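Local atomic coordinates of sulfate adenylyltransferase (Allochromatium vinosum, PDB entry 4DNX), a protein that catalyses the transfer of the adenylyl group of ATP to sulfate, giving adenosine 5'-phosphosulfate and diphosphate. Residues H291-R296 with F328-T333; A272-A277 with F308-I313; K194-Q199 with M214-V219. One frame throughout, in Å; residues are numbered along the deposited sequence.

Interaction 1. Residues H291-R296 with F328-T333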
# COMPACT_ATOMS: atom_id res chain seq x y z
N HIS A 291 -18.58 1.14 -12.94
CA HIS A 291 -19.77 0.34 -12.63
C HIS A 291 -19.64 -0.20 -11.21
O HIS A 291 -18.54 -0.52 -10.77
CB HIS A 291 -19.88 -0.81 -13.64
CG HIS A 291 -20.16 -0.34 -15.03
ND1 HIS A 291 -19.17 0.12 -15.88
CD2 HIS A 291 -21.33 -0.21 -15.70
CE1 HIS A 291 -19.72 0.51 -17.02
NE2 HIS A 291 -21.02 0.32 -16.94
N PHE A 292 -20.75 -0.33 -10.50
CA PHE A 292 -20.76 -0.81 -9.14
C PHE A 292 -21.88 -1.81 -8.98
O PHE A 292 -23.01 -1.53 -9.37
CB PHE A 292 -20.99 0.38 -8.17
CG PHE A 292 -21.13 -0.04 -6.73
CD1 PHE A 292 -20.24 -0.93 -6.15
CD2 PHE A 292 -22.12 0.53 -5.93
CE1 PHE A 292 -20.35 -1.32 -4.78
CE2 PHE A 292 -22.25 0.17 -4.60
CZ PHE A 292 -21.37 -0.74 -4.01
N ILE A 293 -21.56 -2.99 -8.44
CA ILE A 293 -22.56 -4.06 -8.30
C ILE A 293 -23.35 -3.83 -6.99
O ILE A 293 -22.76 -3.76 -5.89
CB ILE A 293 -21.88 -5.43 -8.20
CG1 ILE A 293 -21.23 -5.80 -9.53
CG2 ILE A 293 -22.89 -6.57 -7.79
CD1 ILE A 293 -20.36 -7.07 -9.46
N ILE A 294 -24.67 -3.81 -7.12
CA ILE A 294 -25.60 -3.70 -5.97
C ILE A 294 -26.61 -4.83 -6.14
O ILE A 294 -27.35 -4.86 -7.10
CB ILE A 294 -26.34 -2.33 -5.97
CG1 ILE A 294 -25.31 -1.20 -5.84
CG2 ILE A 294 -27.49 -2.26 -4.84
CD1 ILE A 294 -25.89 0.18 -5.60
N GLY A 295 -26.61 -5.75 -5.19
CA GLY A 295 -27.57 -6.87 -5.15
C GLY A 295 -28.74 -6.65 -4.21
O GLY A 295 -29.05 -5.52 -3.84
N ARG A 296 -29.38 -7.74 -3.78
CA ARG A 296 -30.52 -7.69 -2.86
C ARG A 296 -30.08 -7.30 -1.47
O ARG A 296 -29.03 -7.78 -0.99
CB ARG A 296 -31.14 -9.08 -2.83
CG ARG A 296 -32.39 -9.23 -2.00
CD ARG A 296 -32.86 -10.69 -2.05
NE ARG A 296 -33.43 -11.02 -3.35
CZ ARG A 296 -34.73 -11.02 -3.63
NH1 ARG A 296 -35.63 -10.72 -2.70
NH2 ARG A 296 -35.14 -11.33 -4.85
N PHE A 328 -24.73 -1.89 -11.66
CA PHE A 328 -25.10 -3.20 -12.16
C PHE A 328 -26.04 -3.82 -11.12
O PHE A 328 -25.62 -4.04 -9.98
CB PHE A 328 -23.89 -4.12 -12.34
CG PHE A 328 -24.28 -5.49 -12.86
CD1 PHE A 328 -24.48 -6.56 -11.99
CD2 PHE A 328 -24.51 -5.67 -14.22
CE1 PHE A 328 -24.90 -7.84 -12.51
CE2 PHE A 328 -24.91 -6.94 -14.73
CZ PHE A 328 -25.10 -8.00 -13.86
N ARG A 329 -27.28 -4.07 -11.52
CA ARG A 329 -28.31 -4.53 -10.57
C ARG A 329 -28.28 -6.05 -10.51
O ARG A 329 -28.69 -6.71 -11.47
CB ARG A 329 -29.69 -4.03 -11.02
CG ARG A 329 -29.86 -2.54 -10.84
CD ARG A 329 -31.22 -2.04 -11.37
NE ARG A 329 -31.38 -0.62 -11.05
CZ ARG A 329 -32.53 0.04 -11.07
NH1 ARG A 329 -33.65 -0.57 -11.42
NH2 ARG A 329 -32.55 1.32 -10.75
N ALA A 330 -27.75 -6.57 -9.41
CA ALA A 330 -27.65 -8.01 -9.19
C ALA A 330 -28.87 -8.57 -8.44
O ALA A 330 -29.71 -7.83 -7.92
CB ALA A 330 -26.38 -8.32 -8.43
N ASP A 331 -28.97 -9.90 -8.42
CA ASP A 331 -30.05 -10.61 -7.72
C ASP A 331 -29.50 -12.00 -7.37
O ASP A 331 -28.35 -12.32 -7.73
CB ASP A 331 -31.29 -10.68 -8.61
CG ASP A 331 -32.58 -10.94 -7.84
OD1 ASP A 331 -32.53 -11.41 -6.69
OD2 ASP A 331 -33.66 -10.69 -8.41
N ASN A 332 -30.31 -12.80 -6.68
CA ASN A 332 -29.91 -14.15 -6.25
C ASN A 332 -29.43 -15.01 -7.42
O ASN A 332 -30.00 -14.95 -8.52
CB ASN A 332 -31.09 -14.87 -5.60
CG ASN A 332 -31.58 -14.21 -4.29
OD1 ASN A 332 -30.79 -13.71 -3.49
ND2 ASN A 332 -32.89 -14.24 -4.08
N THR A 333 -28.40 -15.79 -7.17
CA THR A 333 -27.86 -16.74 -8.18
C THR A 333 -28.15 -18.18 -7.78
O THR A 333 -28.50 -18.48 -6.63
CB THR A 333 -26.32 -16.64 -8.33
OG1 THR A 333 -25.69 -16.99 -7.08
CG2 THR A 333 -25.85 -15.26 -8.76

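Interaction 2. Residues A272-A277 with F308-I313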
# COMPACT_ATOMS: atom_id res chain seq x y z
N ALA A 272 -27.06 1.39 6.69
CA ALA A 272 -28.11 2.34 6.27
C ALA A 272 -28.73 2.02 4.92
O ALA A 272 -29.47 2.83 4.33
CB ALA A 272 -27.55 3.79 6.32
N GLY A 273 -28.46 0.81 4.43
CA GLY A 273 -29.18 0.30 3.24
C GLY A 273 -29.08 1.25 2.06
O GLY A 273 -27.95 1.63 1.68
N PRO A 274 -30.22 1.63 1.48
CA PRO A 274 -30.23 2.47 0.28
C PRO A 274 -29.41 3.75 0.43
O PRO A 274 -28.65 4.13 -0.48
CB PRO A 274 -31.69 2.79 0.05
CG PRO A 274 -32.47 1.72 0.79
CD PRO A 274 -31.58 1.16 1.86
N ARG A 275 -29.52 4.45 1.56
CA ARG A 275 -28.64 5.62 1.71
C ARG A 275 -27.11 5.32 1.68
O ARG A 275 -26.32 6.11 1.13
CB ARG A 275 -28.98 6.44 2.94
CG ARG A 275 -28.16 7.76 3.01
CD ARG A 275 -28.56 8.79 1.88
NE ARG A 275 -29.88 9.32 2.11
CZ ARG A 275 -30.12 10.50 2.72
NH1 ARG A 275 -29.13 11.31 3.05
NH2 ARG A 275 -31.36 10.86 2.95
N GLU A 276 -26.71 4.19 2.26
CA GLU A 276 -25.32 3.82 2.29
C GLU A 276 -24.87 3.38 0.89
O GLU A 276 -23.71 3.60 0.53
CB GLU A 276 -25.07 2.73 3.33
CG GLU A 276 -23.61 2.42 3.53
CD GLU A 276 -23.34 1.69 4.83
OE1 GLU A 276 -24.31 1.08 5.32
OE2 GLU A 276 -22.18 1.74 5.32
N ALA A 277 -25.80 2.79 0.11
CA ALA A 277 -25.49 2.38 -1.26
C ALA A 277 -25.09 3.61 -2.10
O ALA A 277 -24.19 3.51 -2.94
CB ALA A 277 -26.68 1.62 -1.90
N PHE A 308 -34.89 -4.41 -2.99
CA PHE A 308 -34.25 -3.66 -4.09
C PHE A 308 -34.27 -2.13 -3.93
O PHE A 308 -34.01 -1.40 -4.88
CB PHE A 308 -34.86 -4.09 -5.44
CG PHE A 308 -34.74 -5.57 -5.69
CD1 PHE A 308 -33.48 -6.12 -5.96
CD2 PHE A 308 -35.84 -6.40 -5.57
CE1 PHE A 308 -33.34 -7.50 -6.15
CE2 PHE A 308 -35.72 -7.78 -5.78
CZ PHE A 308 -34.47 -8.33 -6.06
N ASP A 309 -34.61 -1.66 -2.73
CA ASP A 309 -34.58 -0.23 -2.45
C ASP A 309 -33.21 0.41 -2.72
O ASP A 309 -33.12 1.56 -3.16
CB ASP A 309 -35.06 0.06 -1.01
CG ASP A 309 -36.57 -0.19 -0.81
OD1 ASP A 309 -37.31 -0.57 -1.77
OD2 ASP A 309 -37.07 -0.01 0.33
N ALA A 310 -32.13 -0.33 -2.44
CA ALA A 310 -30.80 0.21 -2.68
C ALA A 310 -30.47 0.31 -4.17
O ALA A 310 -29.53 1.03 -4.56
CB ALA A 310 -29.73 -0.59 -1.91
N GLN A 311 -31.20 -0.41 -5.01
CA GLN A 311 -31.07 -0.17 -6.45
C GLN A 311 -31.94 1.01 -6.90
O GLN A 311 -31.48 1.88 -7.64
CB GLN A 311 -31.46 -1.44 -7.22
CG GLN A 311 -30.63 -2.67 -6.84
CD GLN A 311 -31.09 -3.94 -7.60
OE1 GLN A 311 -32.15 -3.97 -8.26
NE2 GLN A 311 -30.29 -4.98 -7.52
N THR A 312 -33.20 1.04 -6.47
CA THR A 312 -34.16 2.02 -7.00
C THR A 312 -33.95 3.45 -6.45
O THR A 312 -34.46 4.41 -7.03
CB THR A 312 -35.62 1.59 -6.80
OG1 THR A 312 -35.90 1.45 -5.40
CG2 THR A 312 -35.88 0.27 -7.55
N ILE A 313 -33.19 3.59 -5.37
CA ILE A 313 -32.92 4.92 -4.82
C ILE A 313 -32.22 5.76 -5.91
O ILE A 313 -32.35 6.99 -5.95
CB ILE A 313 -32.05 4.85 -3.54
CG1 ILE A 313 -31.99 6.23 -2.86
CG2 ILE A 313 -30.63 4.26 -3.80
CD1 ILE A 313 -31.50 6.16 -1.39

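Interaction 3. Residues K194-Q199 with M214-V219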
# COMPACT_ATOMS: atom_id res chain seq x y z
N LYS A 194 -13.19 0.31 -18.73
CA LYS A 194 -14.42 0.09 -17.97
C LYS A 194 -14.05 -0.84 -16.83
O LYS A 194 -13.31 -1.83 -17.02
CB LYS A 194 -15.53 -0.48 -18.85
CG LYS A 194 -16.08 0.59 -19.80
CD LYS A 194 -17.09 0.00 -20.76
CE LYS A 194 -17.73 1.12 -21.58
NZ LYS A 194 -18.47 0.59 -22.77
N ILE A 195 -14.51 -0.50 -15.64
CA ILE A 195 -14.05 -1.19 -14.42
C ILE A 195 -15.25 -1.43 -13.50
O ILE A 195 -15.94 -0.46 -13.13
CB ILE A 195 -12.99 -0.32 -13.63
CG1 ILE A 195 -11.81 0.08 -14.56
CG2 ILE A 195 -12.51 -1.05 -12.39
CD1 ILE A 195 -12.02 1.39 -15.29
N VAL A 196 -15.53 -2.70 -13.16
CA VAL A 196 -16.61 -3.02 -12.20
C VAL A 196 -16.05 -3.04 -10.78
O VAL A 196 -14.95 -3.55 -10.58
CB VAL A 196 -17.15 -4.43 -12.52
CG1 VAL A 196 -18.14 -4.93 -11.42
CG2 VAL A 196 -17.80 -4.45 -13.92
N ALA A 197 -16.76 -2.50 -9.78
CA ALA A 197 -16.29 -2.61 -8.39
C ALA A 197 -17.25 -3.56 -7.65
O ALA A 197 -18.50 -3.52 -7.90
CB ALA A 197 -16.32 -1.20 -7.71
N PHE A 198 -16.68 -4.39 -6.77
CA PHE A 198 -17.44 -5.34 -5.97
C PHE A 198 -16.94 -5.28 -4.54
O PHE A 198 -15.76 -5.51 -4.32
CB PHE A 198 -17.27 -6.79 -6.52
CG PHE A 198 -17.98 -7.85 -5.69
CD1 PHE A 198 -19.38 -7.94 -5.73
CD2 PHE A 198 -17.26 -8.74 -4.87
CE1 PHE A 198 -20.05 -8.93 -4.95
CE2 PHE A 198 -17.95 -9.74 -4.10
CZ PHE A 198 -19.29 -9.80 -4.16
N GLN A 199 -17.84 -5.05 -3.57
CA GLN A 199 -17.47 -5.01 -2.15
C GLN A 199 -17.63 -6.39 -1.51
O GLN A 199 -18.64 -7.07 -1.72
CB GLN A 199 -18.39 -4.01 -1.40
CG GLN A 199 -18.12 -3.95 0.10
CD GLN A 199 -18.81 -2.78 0.79
OE1 GLN A 199 -18.89 -1.68 0.24
NE2 GLN A 199 -19.33 -3.03 2.00
N MET A 214 -20.33 -12.09 -14.60
CA MET A 214 -21.59 -11.63 -15.27
C MET A 214 -21.63 -10.13 -15.46
O MET A 214 -21.99 -9.63 -16.54
CB MET A 214 -22.83 -12.05 -14.45
CG MET A 214 -23.15 -13.50 -14.59
SD MET A 214 -24.61 -13.82 -13.53
CE MET A 214 -23.91 -14.96 -12.35
N ALA A 215 -21.27 -9.40 -14.40
CA ALA A 215 -21.25 -7.94 -14.46
C ALA A 215 -20.22 -7.47 -15.51
O ALA A 215 -20.54 -6.61 -16.37
CB ALA A 215 -20.98 -7.30 -13.10
N MET A 216 -19.02 -8.06 -15.46
CA MET A 216 -17.98 -7.70 -16.41
C MET A 216 -18.41 -7.95 -17.85
O MET A 216 -18.17 -7.10 -18.72
CB MET A 216 -16.67 -8.43 -16.11
CG MET A 216 -16.11 -8.07 -14.73
SD MET A 216 -14.88 -9.28 -14.17
CE MET A 216 -13.56 -8.64 -15.14
N GLU A 217 -19.07 -9.09 -18.13
CA GLU A 217 -19.50 -9.39 -19.51
C GLU A 217 -20.61 -8.44 -19.94
O GLU A 217 -20.66 -7.99 -21.09
CB GLU A 217 -19.98 -10.84 -19.63
CG GLU A 217 -20.34 -11.26 -21.07
CD GLU A 217 -20.90 -12.68 -21.18
OE1 GLU A 217 -20.37 -13.59 -20.49
OE2 GLU A 217 -21.86 -12.90 -21.97
N ALA A 218 -21.48 -8.08 -18.99
CA ALA A 218 -22.67 -7.28 -19.34
C ALA A 218 -22.30 -5.86 -19.76
O ALA A 218 -22.94 -5.28 -20.64
CB ALA A 218 -23.66 -7.25 -18.16
N VAL A 219 -21.29 -5.30 -19.12
CA VAL A 219 -20.92 -3.90 -19.33
C VAL A 219 -19.63 -3.77 -20.14
O VAL A 219 -19.12 -2.65 -20.32
CB VAL A 219 -20.85 -3.11 -17.99
CG1 VAL A 219 -22.07 -3.45 -17.10
CG2 VAL A 219 -19.53 -3.40 -17.23

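Interaction 1. Residues H291-R296 with F328-T333
I293 and F328 sit opposite each other in a parallel pairing of strands 291-294 and 326-329. F292 O accepts from F328 N at 2.9 Å. F328 O in turn takes I294 N at 3.0 Å, and its neighbour across the pairing, I294 O, receives a bond from the next residue but one. That donor is A330 N, 2.9 Å from I294 O. I294 O also accepts from Q311 NE2, which reaches A330 O as well, so one amide nitrogen serves a carbonyl of each segment where the pairing ends.

Beyond G295 the segments are joined by charge. R296 CG lies anti to its backbone N (chi1 -177°), and the chain bends only at chi3. Its NH2 meets D331 OD1 at 3.2 Å on the syn lone pair, with the oxygen near the guanidinium plane; NE adds a weak bond to the same atom. On its anti side, some way out of the carboxylate plane, D331 OD1 also accepts from N332 N at 2.6 Å, so two donors share this oxygen. An alanine in place of D331 would probably leave the R296 guanidinium without its counter-charge here and N332 N without this acceptor. R329 turns to another partner, the carboxylate of D315.

The apolar contacts are few: I293 CG2 packs on A330 CB at 4.0 Å, and CG1 lies alongside F328 CD1.

Strand 326-329 is the outer strand of the five-stranded parallel sheet of the Rossmann-like domain, with 291-294 next to it, and helix 309-316 links the two as a beta-alpha-beta unit. I293 and F328 face A215 of helix 206-219; on the other face I294 meets A277 of helix 274-287 and A310 and F314 of helix 309-316.

Interaction 2. Residues A272-A277 with F308-I313
The five-membered ring of P274 lies against A310, whose CA and CB sit beneath one of its faces; P274 CB and A310 CB are 4.4 Å apart. At the rim, P274 CG is met by D309 CB at 3.6 Å and P274 CB by I313 CD1 at 3.7 Å. D309 and P274 run side by side and point the same way. The carboxylate of D309 is engaged outside the pair, where OD2 accepts from G306 N.

I313 reaches across with its long branch. CG1 is anti to the backbone N (chi1 -170°), and the terminal CD1 comes within 3.6 Å of P274 O as well as touching the proline ring. Deeper in, A277 CB and A310 CB meet at 3.8 Å. No hydrogen bond crosses between the segments, and P274 CA and A310 CA are 3.8 Å apart.

Both helices meet at their first turns. G273 and F308 are the N-caps, and G273 O accepts A277 N at 2.9 Å. P274, directly after its N-cap, occupies a position where a helix requires no backbone N-H. G273 has positive phi, and a side chain there would collide with P274 CD.

R275, pointing away from the contact, hydrogen-bonds to the carbonyls of A68 and P80 in the PUA-like part of the chain. Helices 274-287 and 309-316 both lie on one face of the parallel sheet, with A277 and A310 resting on I294 of strand 291-294.

Interaction 3. Residues K194-Q199 with M214-V219
V196 of strand 195-200 packs onto A215, M216 and V219 of helix 206-219, the first strand and helix of a beta-alpha-beta unit in the Rossmann-like fold. The helix runs back over the strand, their directions 153° apart, with the axes of the short segments approaching to 8.8 Å.

From CB outward the valine forks: CB leaves the strand toward the helix and carries two methyls with different partners. CG1, anti to the backbone N (chi1 171°), meets A215 CB at 4.1 Å. CG2, beside the backbone N, takes the other two partners: V219 CG2 at 3.9 Å and M216 CG at 4.1 Å. One branched residue therefore touches successive turns of the helix, with A215 and V219 on the side facing the strand and M216 coming in from the flank. The methionine meets the valine through its CG, and its side chain also packs on V224 of the next strand.

The layer continues through I293 of the adjoining strand, which touches V196 and A215, while H291 of that strand lies against V219. At the far end of the segment, the QTRN sequence begins at Q199, in the last residues of the strand; with it goes the HXXH sequence ending at H208, and the two, as in other ATP sulfurylases, probably contribute to the nucleotide-binding region. F198 brings its ring against that of H208.

At the outer end K194 closes the contact with its aliphatic stem. The chain is extended beyond CG, and K194 CD lies 3.4 Å from V219 O.

From the N terminus, interaction 3 closes first: the chain leaves strand 195-200, passes through helix 206-219 and is back on the strand before either other contact opens. Interactions 2 and 1 then cross. Segment 272-277 opens interaction 2, 291-296 opens interaction 1, 308-313 closes the former and 328-333 the latter. Strands 195-200 and 291-294 are sheet neighbours, so interactions 1 and 3 share backbone bonds, H291 with I195 and A197. Q311 and F308 bring interaction 2 against interaction 1. Interactions 2 and 3 do not touch; their helices flank opposite faces of the sheet, with strand 291-294 between them.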